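Long-range contacts in cyclic di-GMP receptor atypical PilZ domain-containing protein (Xanthomonas campestris pv. campestris, PDB 3RQA), which is of unknown function but belongs to the atypical PilZ family of cyclic di-GMP receptors and assembles into a tetramer through a helical bundle: residues C[108-119]-C[154-164]; C[21-29]-C[176-184]. All coordinates share one frame; numbering follows the deposited sequence.

Contact 1 (C[108-119]-C[154-164]); sequences VRGIRLASPHAH and QHWLWLRFAPL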
loop_
_atom_site.group_PDB
_atom_site.type_symbol
_atom_site.label_atom_id
_atom_site.label_comp_id
_atom_site.label_asym_id
_atom_site.label_seq_id
_atom_site.Cartn_x
_atom_site.Cartn_y
_atom_site.Cartn_z
ATOM N N VAL C 108 17.557 -26.244 -5.352
ATOM C CA VAL C 108 16.124 -26.464 -5.366
ATOM C C VAL C 108 15.700 -27.368 -4.210
ATOM O O VAL C 108 14.563 -27.306 -3.757
ATOM C CB VAL C 108 15.688 -27.119 -6.704
ATOM C CG1 VAL C 108 16.271 -28.511 -6.812
ATOM C CG2 VAL C 108 14.176 -27.177 -6.805
ATOM N N ARG C 109 16.625 -28.196 -3.737
ATOM C CA ARG C 109 16.355 -29.141 -2.653
ATOM C C ARG C 109 16.418 -28.575 -1.242
ATOM O O ARG C 109 15.654 -28.988 -0.365
ATOM C CB ARG C 109 17.331 -30.313 -2.715
ATOM C CG ARG C 109 17.265 -31.129 -3.986
ATOM C CD ARG C 109 18.303 -32.235 -3.945
ATOM N NE ARG C 109 18.533 -32.819 -5.259
ATOM C CZ ARG C 109 19.723 -33.216 -5.688
ATOM N NH1 ARG C 109 20.783 -33.088 -4.896
ATOM N NH2 ARG C 109 19.857 -33.724 -6.909
ATOM N N GLY C 110 17.351 -27.655 -1.022
ATOM C CA GLY C 110 17.527 -27.066 0.297
ATOM C C GLY C 110 18.589 -25.984 0.321
ATOM O O GLY C 110 18.985 -25.454 -0.727
ATOM N N ILE C 111 19.066 -25.664 1.522
ATOM C CA ILE C 111 20.058 -24.617 1.693
ATOM C C ILE C 111 20.981 -24.834 2.896
ATOM O O ILE C 111 20.607 -25.443 3.897
ATOM C CB ILE C 111 19.342 -23.229 1.821
ATOM C CG1 ILE C 111 20.358 -22.089 1.848
ATOM C CG2 ILE C 111 18.482 -23.198 3.076
ATOM C CD1 ILE C 111 19.706 -20.710 1.726
ATOM N N ARG C 112 22.207 -24.346 2.763
ATOM C CA ARG C 112 23.202 -24.425 3.817
ATOM C C ARG C 112 23.442 -22.976 4.197
ATOM O O ARG C 112 23.904 -22.184 3.366
ATOM C CB ARG C 112 24.497 -25.029 3.290
ATOM C CG ARG C 112 25.646 -25.063 4.287
ATOM C CD ARG C 112 26.873 -25.740 3.664
ATOM N NE ARG C 112 27.652 -24.834 2.823
ATOM C CZ ARG C 112 28.318 -25.200 1.728
ATOM N NH1 ARG C 112 28.304 -26.465 1.317
ATOM N NH2 ARG C 112 29.016 -24.302 1.050
ATOM N N LEU C 113 23.101 -22.628 5.436
ATOM C CA LEU C 113 23.272 -21.266 5.924
ATOM C C LEU C 113 23.701 -21.252 7.388
ATOM O O LEU C 113 23.542 -22.250 8.107
ATOM C CB LEU C 113 21.968 -20.480 5.737
ATOM C CG LEU C 113 20.701 -21.050 6.380
ATOM C CD1 LEU C 113 20.692 -20.774 7.873
ATOM C CD2 LEU C 113 19.481 -20.422 5.726
ATOM N N ALA C 114 24.248 -20.122 7.825
ATOM C CA ALA C 114 24.692 -19.968 9.205
ATOM C C ALA C 114 23.518 -19.542 10.089
ATOM O O ALA C 114 22.640 -18.800 9.653
ATOM C CB ALA C 114 25.809 -18.940 9.278
ATOM N N SER C 115 23.506 -20.012 11.330
ATOM C CA SER C 115 22.426 -19.692 12.259
ATOM C C SER C 115 22.956 -19.357 13.656
ATOM O O SER C 115 23.857 -20.026 14.170
ATOM C CB SER C 115 21.462 -20.875 12.356
ATOM O OG SER C 115 20.240 -20.506 12.970
ATOM N N PRO C 116 22.385 -18.323 14.290
ATOM C CA PRO C 116 22.775 -17.870 15.630
ATOM C C PRO C 116 22.876 -19.010 16.636
ATOM O O PRO C 116 23.769 -19.026 17.478
ATOM C CB PRO C 116 21.672 -16.881 15.992
ATOM C CG PRO C 116 21.298 -16.309 14.674
ATOM C CD PRO C 116 21.266 -17.519 13.772
ATOM N N HIS C 117 21.956 -19.961 16.530
ATOM C CA HIS C 117 21.911 -21.114 17.421
ATOM C C HIS C 117 21.839 -22.413 16.621
ATOM O O HIS C 117 21.212 -22.464 15.566
ATOM C CB HIS C 117 20.689 -21.005 18.339
ATOM C CG HIS C 117 20.633 -19.727 19.119
ATOM N ND1 HIS C 117 21.578 -19.390 20.064
ATOM C CD2 HIS C 117 19.767 -18.687 19.066
ATOM C CE1 HIS C 117 21.300 -18.197 20.559
ATOM N NE2 HIS C 117 20.205 -17.749 19.971
ATOM N N ALA C 118 22.493 -23.458 17.117
ATOM C CA ALA C 118 22.464 -24.745 16.438
ATOM C C ALA C 118 21.091 -25.363 16.652
ATOM O O ALA C 118 20.344 -24.952 17.541
ATOM C CB ALA C 118 23.545 -25.670 16.998
ATOM N N HIS C 119 20.756 -26.348 15.827
ATOM C CA HIS C 119 19.480 -27.040 15.938
ATOM C C HIS C 119 19.724 -28.469 15.510
ATOM O O HIS C 119 20.190 -28.712 14.403
ATOM C CB HIS C 119 18.438 -26.395 15.031
ATOM C CG HIS C 119 17.807 -25.173 15.614
ATOM N ND1 HIS C 119 16.872 -25.232 16.625
ATOM C CD2 HIS C 119 17.989 -23.859 15.343
ATOM C CE1 HIS C 119 16.503 -24.007 16.951
ATOM N NE2 HIS C 119 17.166 -23.154 16.189
ATOM N N GLN C 154 30.895 -20.213 13.701
ATOM C CA GLN C 154 29.490 -20.156 13.294
ATOM C C GLN C 154 28.848 -21.540 13.297
ATOM O O GLN C 154 29.507 -22.539 12.996
ATOM C CB GLN C 154 29.341 -19.577 11.887
ATOM C CG GLN C 154 29.922 -18.201 11.664
ATOM C CD GLN C 154 29.364 -17.555 10.404
ATOM O OE1 GLN C 154 28.234 -17.065 10.393
ATOM N NE2 GLN C 154 30.147 -17.571 9.332
ATOM N N HIS C 155 27.562 -21.590 13.635
ATOM C CA HIS C 155 26.815 -22.849 13.639
ATOM C C HIS C 155 26.204 -22.982 12.245
ATOM O O HIS C 155 25.478 -22.093 11.794
ATOM C CB HIS C 155 25.680 -22.827 14.674
ATOM C CG HIS C 155 26.127 -22.560 16.078
ATOM N ND1 HIS C 155 26.484 -21.305 16.524
ATOM C CD2 HIS C 155 26.240 -23.383 17.147
ATOM C CE1 HIS C 155 26.793 -21.365 17.807
ATOM N NE2 HIS C 155 26.654 -22.615 18.210
ATOM N N TRP C 156 26.497 -24.074 11.553
ATOM C CA TRP C 156 25.945 -24.261 10.216
ATOM C C TRP C 156 24.835 -25.286 10.191
ATOM O O TRP C 156 24.895 -26.314 10.867
ATOM C CB TRP C 156 27.035 -24.654 9.211
ATOM C CG TRP C 156 28.012 -23.545 8.952
ATOM C CD1 TRP C 156 29.199 -23.325 9.592
ATOM C CD2 TRP C 156 27.867 -22.486 8.003
ATOM N NE1 TRP C 156 29.806 -22.192 9.098
ATOM C CE2 TRP C 156 29.009 -21.657 8.121
ATOM C CE3 TRP C 156 26.883 -22.155 7.062
ATOM C CZ2 TRP C 156 29.194 -20.515 7.330
ATOM C CZ3 TRP C 156 27.065 -21.024 6.276
ATOM C CH2 TRP C 156 28.216 -20.215 6.416
ATOM N N LEU C 157 23.817 -24.980 9.398
ATOM C CA LEU C 157 22.651 -25.823 9.241
ATOM C C LEU C 157 22.464 -26.204 7.787
ATOM O O LEU C 157 22.696 -25.396 6.890
ATOM C CB LEU C 157 21.397 -25.077 9.717
ATOM C CG LEU C 157 20.928 -25.167 11.172
ATOM C CD1 LEU C 157 22.069 -25.522 12.115
ATOM C CD2 LEU C 157 20.284 -23.848 11.544
ATOM N N TRP C 158 22.062 -27.445 7.567
ATOM C CA TRP C 158 21.765 -27.949 6.238
ATOM C C TRP C 158 20.273 -28.215 6.332
ATOM O O TRP C 158 19.833 -29.075 7.094
ATOM C CB TRP C 158 22.522 -29.250 5.952
ATOM C CG TRP C 158 23.957 -29.038 5.591
ATOM C CD1 TRP C 158 24.522 -29.171 4.351
ATOM C CD2 TRP C 158 25.015 -28.645 6.472
ATOM N NE1 TRP C 158 25.863 -28.886 4.409
ATOM C CE2 TRP C 158 26.195 -28.559 5.697
ATOM C CE3 TRP C 158 25.081 -28.357 7.845
ATOM C CZ2 TRP C 158 27.430 -28.197 6.247
ATOM C CZ3 TRP C 158 26.313 -27.996 8.393
ATOM C CH2 TRP C 158 27.470 -27.920 7.593
ATOM N N LEU C 159 19.495 -27.444 5.590
ATOM C CA LEU C 159 18.053 -27.589 5.600
ATOM C C LEU C 159 17.533 -28.151 4.269
ATOM O O LEU C 159 17.946 -27.714 3.196
ATOM C CB LEU C 159 17.383 -26.237 5.863
ATOM C CG LEU C 159 17.628 -25.407 7.133
ATOM C CD1 LEU C 159 17.338 -26.238 8.360
ATOM C CD2 LEU C 159 19.041 -24.889 7.159
ATOM N N ARG C 160 16.621 -29.115 4.355
ATOM C CA ARG C 160 16.018 -29.708 3.168
ATOM C C ARG C 160 14.577 -29.214 3.122
ATOM O O ARG C 160 13.822 -29.431 4.075
ATOM C CB ARG C 160 16.026 -31.235 3.254
ATOM C CG ARG C 160 15.466 -31.896 2.005
ATOM C CD ARG C 160 14.463 -32.967 2.349
ATOM N NE ARG C 160 15.087 -34.160 2.912
ATOM C CZ ARG C 160 14.689 -34.749 4.038
ATOM N NH1 ARG C 160 13.673 -34.247 4.726
ATOM N NH2 ARG C 160 15.298 -35.849 4.464
ATOM N N PHE C 161 14.198 -28.549 2.029
ATOM C CA PHE C 161 12.840 -28.022 1.906
ATOM C C PHE C 161 11.821 -29.152 1.857
ATOM O O PHE C 161 12.104 -30.230 1.340
ATOM C CB PHE C 161 12.670 -27.154 0.634
ATOM C CG PHE C 161 13.699 -26.049 0.490
ATOM C CD1 PHE C 161 13.921 -25.139 1.523
ATOM C CD2 PHE C 161 14.446 -25.927 -0.684
ATOM C CE1 PHE C 161 14.875 -24.129 1.396
ATOM C CE2 PHE C 161 15.402 -24.922 -0.827
ATOM C CZ PHE C 161 15.618 -24.022 0.214
ATOM N N ALA C 162 10.645 -28.902 2.425
ATOM C CA ALA C 162 9.564 -29.877 2.381
ATOM C C ALA C 162 9.133 -29.816 0.907
ATOM O O ALA C 162 9.423 -28.831 0.229
ATOM C CB ALA C 162 8.423 -29.439 3.293
ATOM N N PRO C 163 8.460 -30.858 0.389
ATOM C CA PRO C 163 8.050 -30.812 -1.021
ATOM C C PRO C 163 7.454 -29.468 -1.395
ATOM O O PRO C 163 6.551 -28.980 -0.723
ATOM C CB PRO C 163 7.045 -31.951 -1.120
ATOM C CG PRO C 163 7.635 -32.958 -0.180
ATOM C CD PRO C 163 8.006 -32.111 1.021
ATOM N N LEU C 164 7.970 -28.884 -2.473
ATOM C CA LEU C 164 7.535 -27.576 -2.952
ATOM C C LEU C 164 6.327 -27.580 -3.880
ATOM O O LEU C 164 5.758 -26.524 -4.151
ATOM C CB LEU C 164 8.690 -26.877 -3.678
ATOM C CG LEU C 164 9.974 -26.692 -2.861
ATOM C CD1 LEU C 164 11.153 -26.561 -3.792
ATOM C CD2 LEU C 164 9.847 -25.472 -1.962
HETATM O O HOH W 1 13.580 -30.877 -0.893
HETATM O O HOH W 2 26.358 -19.046 13.849
#
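F161, W156 and W158 each take an aliphatic group on one face: G110 CA, A114 CB and R112 CG. The CA of G110 lies 3.5 Å from the centroid of the F161 ring, a CH-pi contact in which the carbon sits over the face but displaced toward the rim; V108 O meets the edge of the same ring in its plane, and I111 CG2 adds a methyl 4.1 Å from F161 CE1. On the W156 indole the methyl CB of A114 stands almost on the normal of the six-membered ring. The third ring, W158, takes CG of R112 over its five-membered part. R112 starts out with CG anti to the backbone N (chi1 176°), which carries the chain alongside the indole until it bends at chi3; the methylenes CG and CD lie over the indole, while the guanidinium is turned 63° from its plane. D15 of helix 12-19 then gathers both polar ends, by a salt bridge to R112 NH1 and a hydrogen bond from W158 NE1.

The rings all project from strand 155-161, the groups they meet from its antiparallel neighbour 110-115; the two are adjacent strands of the six-stranded antiparallel barrel of the PilZ domain. The ladder runs from F161 N to R109 O at one end to S115 N to H155 O, 2.9 Å, at the other; L159 N to I111 O is its straightest bond, at 177°. I111, L113, L157 and L159 share the opposite face from R112 and the two tryptophans, where I111 and L159 also reach V127 of strand 124-129. Packing is tight at L157, whose CD2 comes within 3.3 Å of S115 CB. One water bridges R109 O and F161 O, and a second donates to S115 O while accepting from H155 N.

Contact 2 (C[21-29]-C[176-184]); sequences DTLSCELRL and LFRLHRRQI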
loop_
_atom_site.group_PDB
_atom_site.type_symbol
_atom_site.label_atom_id
_atom_site.label_comp_id
_atom_site.label_asym_id
_atom_site.label_seq_id
_atom_site.Cartn_x
_atom_site.Cartn_y
_atom_site.Cartn_z
ATOM N N ASP C 21 24.535 -33.284 -8.123
ATOM C CA ASP C 21 23.818 -33.376 -9.398
ATOM C C ASP C 21 22.656 -32.398 -9.576
ATOM O O ASP C 21 21.649 -32.719 -10.207
ATOM C CB ASP C 21 23.301 -34.810 -9.621
ATOM C CG ASP C 21 24.419 -35.848 -9.604
ATOM O OD1 ASP C 21 25.541 -35.512 -10.020
ATOM O OD2 ASP C 21 24.170 -37.000 -9.191
ATOM N N THR C 22 22.796 -31.206 -9.016
ATOM C CA THR C 22 21.768 -30.194 -9.162
ATOM C C THR C 22 22.402 -28.829 -9.030
ATOM O O THR C 22 23.401 -28.666 -8.329
ATOM C CB THR C 22 20.654 -30.335 -8.111
ATOM O OG1 THR C 22 19.592 -29.438 -8.446
ATOM C CG2 THR C 22 21.167 -30.004 -6.711
ATOM N N LEU C 23 21.824 -27.853 -9.716
ATOM C CA LEU C 23 22.333 -26.492 -9.690
ATOM C C LEU C 23 22.341 -26.004 -8.246
ATOM O O LEU C 23 21.295 -25.933 -7.601
ATOM C CB LEU C 23 21.443 -25.585 -10.533
ATOM C CG LEU C 23 22.091 -24.339 -11.139
ATOM C CD1 LEU C 23 21.004 -23.411 -11.667
ATOM C CD2 LEU C 23 22.937 -23.623 -10.097
ATOM N N SER C 24 23.528 -25.688 -7.741
ATOM C CA SER C 24 23.673 -25.198 -6.374
ATOM C C SER C 24 24.450 -23.919 -6.453
ATOM O O SER C 24 25.543 -23.903 -7.001
ATOM C CB SER C 24 24.442 -26.202 -5.511
ATOM O OG SER C 24 23.716 -27.411 -5.375
ATOM N N CYS C 25 23.889 -22.851 -5.903
ATOM C CA CYS C 25 24.541 -21.549 -5.937
ATOM C C CYS C 25 25.021 -21.090 -4.565
ATOM O O CYS C 25 24.322 -21.248 -3.554
ATOM C CB CYS C 25 23.584 -20.498 -6.517
ATOM S SG CYS C 25 22.943 -20.888 -8.162
ATOM N N GLU C 26 26.228 -20.525 -4.549
ATOM C CA GLU C 26 26.846 -20.000 -3.337
ATOM C C GLU C 26 26.729 -18.488 -3.433
ATOM O O GLU C 26 27.397 -17.873 -4.254
ATOM C CB GLU C 26 28.322 -20.399 -3.291
ATOM C CG GLU C 26 29.128 -19.825 -2.125
ATOM C CD GLU C 26 28.908 -20.574 -0.821
ATOM O OE1 GLU C 26 29.674 -20.323 0.135
ATOM O OE2 GLU C 26 27.977 -21.413 -0.749
ATOM N N LEU C 27 25.875 -17.883 -2.617
ATOM C CA LEU C 27 25.715 -16.439 -2.661
ATOM C C LEU C 27 25.420 -15.819 -1.291
ATOM O O LEU C 27 25.146 -16.523 -0.314
ATOM C CB LEU C 27 24.595 -16.064 -3.632
ATOM C CG LEU C 27 23.171 -16.478 -3.245
ATOM C CD1 LEU C 27 22.146 -15.647 -4.023
ATOM C CD2 LEU C 27 22.990 -17.962 -3.515
ATOM N N ARG C 28 25.476 -14.493 -1.236
ATOM C CA ARG C 28 25.210 -13.759 -0.011
ATOM C C ARG C 28 23.890 -13.018 -0.143
ATOM O O ARG C 28 23.662 -12.302 -1.117
ATOM C CB ARG C 28 26.344 -12.766 0.277
ATOM C CG ARG C 28 26.044 -11.766 1.395
ATOM C CD ARG C 28 27.274 -10.935 1.762
ATOM N NE ARG C 28 28.326 -11.754 2.359
ATOM C CZ ARG C 28 28.313 -12.190 3.616
ATOM N NH1 ARG C 28 27.305 -11.880 4.417
ATOM N NH2 ARG C 28 29.300 -12.954 4.068
ATOM N N LEU C 29 23.015 -13.197 0.839
ATOM C CA LEU C 29 21.727 -12.518 0.821
ATOM C C LEU C 29 21.078 -12.670 2.190
ATOM O O LEU C 29 21.482 -13.524 2.981
ATOM C CB LEU C 29 20.811 -13.117 -0.256
ATOM C CG LEU C 29 20.025 -14.396 0.059
ATOM C CD1 LEU C 29 19.001 -14.638 -1.035
ATOM C CD2 LEU C 29 20.954 -15.572 0.186
ATOM N N LEU C 176 16.772 -19.943 -9.530
ATOM C CA LEU C 176 18.165 -20.310 -9.318
ATOM C C LEU C 176 18.946 -20.234 -10.631
ATOM O O LEU C 176 20.057 -19.693 -10.670
ATOM C CB LEU C 176 18.267 -21.718 -8.734
ATOM C CG LEU C 176 17.906 -21.844 -7.251
ATOM C CD1 LEU C 176 17.950 -23.321 -6.835
ATOM C CD2 LEU C 176 18.891 -21.022 -6.428
ATOM N N PHE C 177 18.359 -20.763 -11.699
ATOM C CA PHE C 177 19.025 -20.738 -12.993
ATOM C C PHE C 177 19.359 -19.298 -13.368
ATOM O O PHE C 177 20.498 -19.005 -13.728
ATOM C CB PHE C 177 18.150 -21.387 -14.066
ATOM C CG PHE C 177 18.874 -21.656 -15.350
ATOM C CD1 PHE C 177 18.973 -20.675 -16.326
ATOM C CD2 PHE C 177 19.487 -22.885 -15.568
ATOM C CE1 PHE C 177 19.675 -20.911 -17.511
ATOM C CE2 PHE C 177 20.191 -23.134 -16.744
ATOM C CZ PHE C 177 20.286 -22.147 -17.718
ATOM N N ARG C 178 18.385 -18.392 -13.265
ATOM C CA ARG C 178 18.649 -16.982 -13.583
ATOM C C ARG C 178 19.785 -16.403 -12.732
ATOM O O ARG C 178 20.722 -15.809 -13.262
ATOM C CB ARG C 178 17.416 -16.103 -13.362
ATOM C CG ARG C 178 16.260 -16.350 -14.294
ATOM C CD ARG C 178 15.331 -15.149 -14.297
ATOM N NE ARG C 178 13.939 -15.569 -14.324
ATOM C CZ ARG C 178 13.268 -15.998 -13.259
ATOM N NH1 ARG C 178 11.999 -16.374 -13.373
ATOM N NH2 ARG C 178 13.862 -16.029 -12.072
ATOM N N LEU C 179 19.688 -16.561 -11.415
ATOM C CA LEU C 179 20.713 -16.036 -10.520
ATOM C C LEU C 179 22.094 -16.498 -10.942
ATOM O O LEU C 179 23.061 -15.738 -10.883
ATOM C CB LEU C 179 20.468 -16.490 -9.075
ATOM C CG LEU C 179 19.352 -15.838 -8.262
ATOM C CD1 LEU C 179 19.453 -16.302 -6.815
ATOM C CD2 LEU C 179 19.475 -14.328 -8.336
ATOM N N HIS C 180 22.175 -17.754 -11.367
ATOM C CA HIS C 180 23.438 -18.341 -11.772
ATOM C C HIS C 180 24.047 -17.712 -13.025
ATOM O O HIS C 180 25.231 -17.362 -13.032
ATOM C CB HIS C 180 23.272 -19.850 -11.971
ATOM C CG HIS C 180 24.545 -20.550 -12.329
ATOM N ND1 HIS C 180 25.119 -20.459 -13.578
ATOM C CD2 HIS C 180 25.392 -21.298 -11.581
ATOM C CE1 HIS C 180 26.265 -21.117 -13.585
ATOM N NE2 HIS C 180 26.455 -21.634 -12.385
ATOM N N ARG C 181 23.250 -17.559 -14.078
ATOM C CA ARG C 181 23.778 -16.974 -15.301
ATOM C C ARG C 181 24.162 -15.527 -15.061
ATOM O O ARG C 181 25.109 -15.029 -15.660
ATOM C CB ARG C 181 22.767 -17.067 -16.445
ATOM C CG ARG C 181 21.587 -16.129 -16.346
ATOM C CD ARG C 181 20.673 -16.314 -17.550
ATOM N NE ARG C 181 19.435 -15.550 -17.428
ATOM C CZ ARG C 181 18.301 -15.875 -18.039
ATOM N NH1 ARG C 181 18.253 -16.953 -18.813
ATOM N NH2 ARG C 181 17.211 -15.133 -17.868
ATOM N N ARG C 182 23.438 -14.856 -14.171
ATOM C CA ARG C 182 23.735 -13.467 -13.873
ATOM C C ARG C 182 25.044 -13.340 -13.087
ATOM O O ARG C 182 25.870 -12.482 -13.404
ATOM C CB ARG C 182 22.577 -12.817 -13.104
ATOM C CG ARG C 182 22.716 -11.302 -12.978
ATOM C CD ARG C 182 21.385 -10.577 -12.764
ATOM N NE ARG C 182 20.818 -10.775 -11.431
ATOM C CZ ARG C 182 19.980 -11.755 -11.096
ATOM N NH1 ARG C 182 19.592 -12.649 -12.000
ATOM N NH2 ARG C 182 19.521 -11.835 -9.853
ATOM N N GLN C 183 25.248 -14.191 -12.076
ATOM C CA GLN C 183 26.485 -14.126 -11.295
ATOM C C GLN C 183 27.665 -14.358 -12.241
ATOM O O GLN C 183 28.692 -13.681 -12.153
ATOM C CB GLN C 183 26.480 -15.185 -10.182
ATOM C CG GLN C 183 25.617 -14.792 -8.932
ATOM C CD GLN C 183 25.472 -15.932 -7.914
ATOM O OE1 GLN C 183 24.626 -16.838 -8.079
ATOM N NE2 GLN C 183 26.302 -15.899 -6.859
ATOM N N ILE C 184 27.511 -15.323 -13.141
ATOM C CA ILE C 184 28.551 -15.631 -14.107
ATOM C C ILE C 184 28.621 -14.488 -15.105
ATOM O O ILE C 184 29.695 -14.134 -15.585
ATOM C CB ILE C 184 28.242 -16.938 -14.864
ATOM C CG1 ILE C 184 28.179 -18.107 -13.879
ATOM C CG2 ILE C 184 29.300 -17.190 -15.925
ATOM C CD1 ILE C 184 29.445 -18.297 -13.070
#
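L23, leading into the first barrel strand 24-34, and C25 and L27 on that strand point their side chains at the C-terminal helix 165-185, which packs across the PilZ beta-barrel here. Alternate residues face the helix, as expected of an extended strand, while S24 and E26 turn away from it. The short axes pass 9.0 Å apart at 57°, so the strand runs over the helix on a slant and meets L176, F177, L179, H180 and Q183.

The packed part centres on the buried C25, whose SG lies 4.0 Å from H180 CB and 4.4 Å from L176 CD2. L27 flanks it: its CD1 meets L179 CD1 at 3.9 Å, the two side chains crossing at about a right angle, and the Q183 side chain lies alongside L27. Along its edge the strand is hydrogen-bonded through its backbone to strand 101-107, C25 pairing with W106 and L27 with V104.

The solvent margin is at the L23 end, although individual distances there are short. L23 spreads its two methyls along one side of the helix: CD1 settles on the backbone at F177, 3.6 Å from F177 CA, and CD2 reaches CD2 of H180 at 3.7 Å. The branch is sent there by a CG that lies anti to the backbone N (chi1 -153°). The CB of F177 points away from the strand, and its exposed ring receives L23 CD1 obliquely. At the imidazole of H180, C25 SG approaches the edge, 5.2 Å from the ring centroid and lying practically in the ring plane.

The centres of contact 1 and contact 2 are about 17 Å apart, and both belong to the same six-stranded sheet: contact 1 pairs two of its strands, whereas contact 2 seats a helix against another. Strand 101-107 separates strand 24-34 from strand 110-115. Strand 155-161 leads through the short loop 162-164 into helix 165-185, so the second segment of contact 1 delivers the helix of contact 2. The two contacts touch where V108 N lies 3.3 Å from L176 CD1 and where R109 NH1 lies 3.6 Å from T22 CG2. A long, weak ion pair, R112 NH2 to E26 OE2 at 3.6 Å, spans the intervening strand.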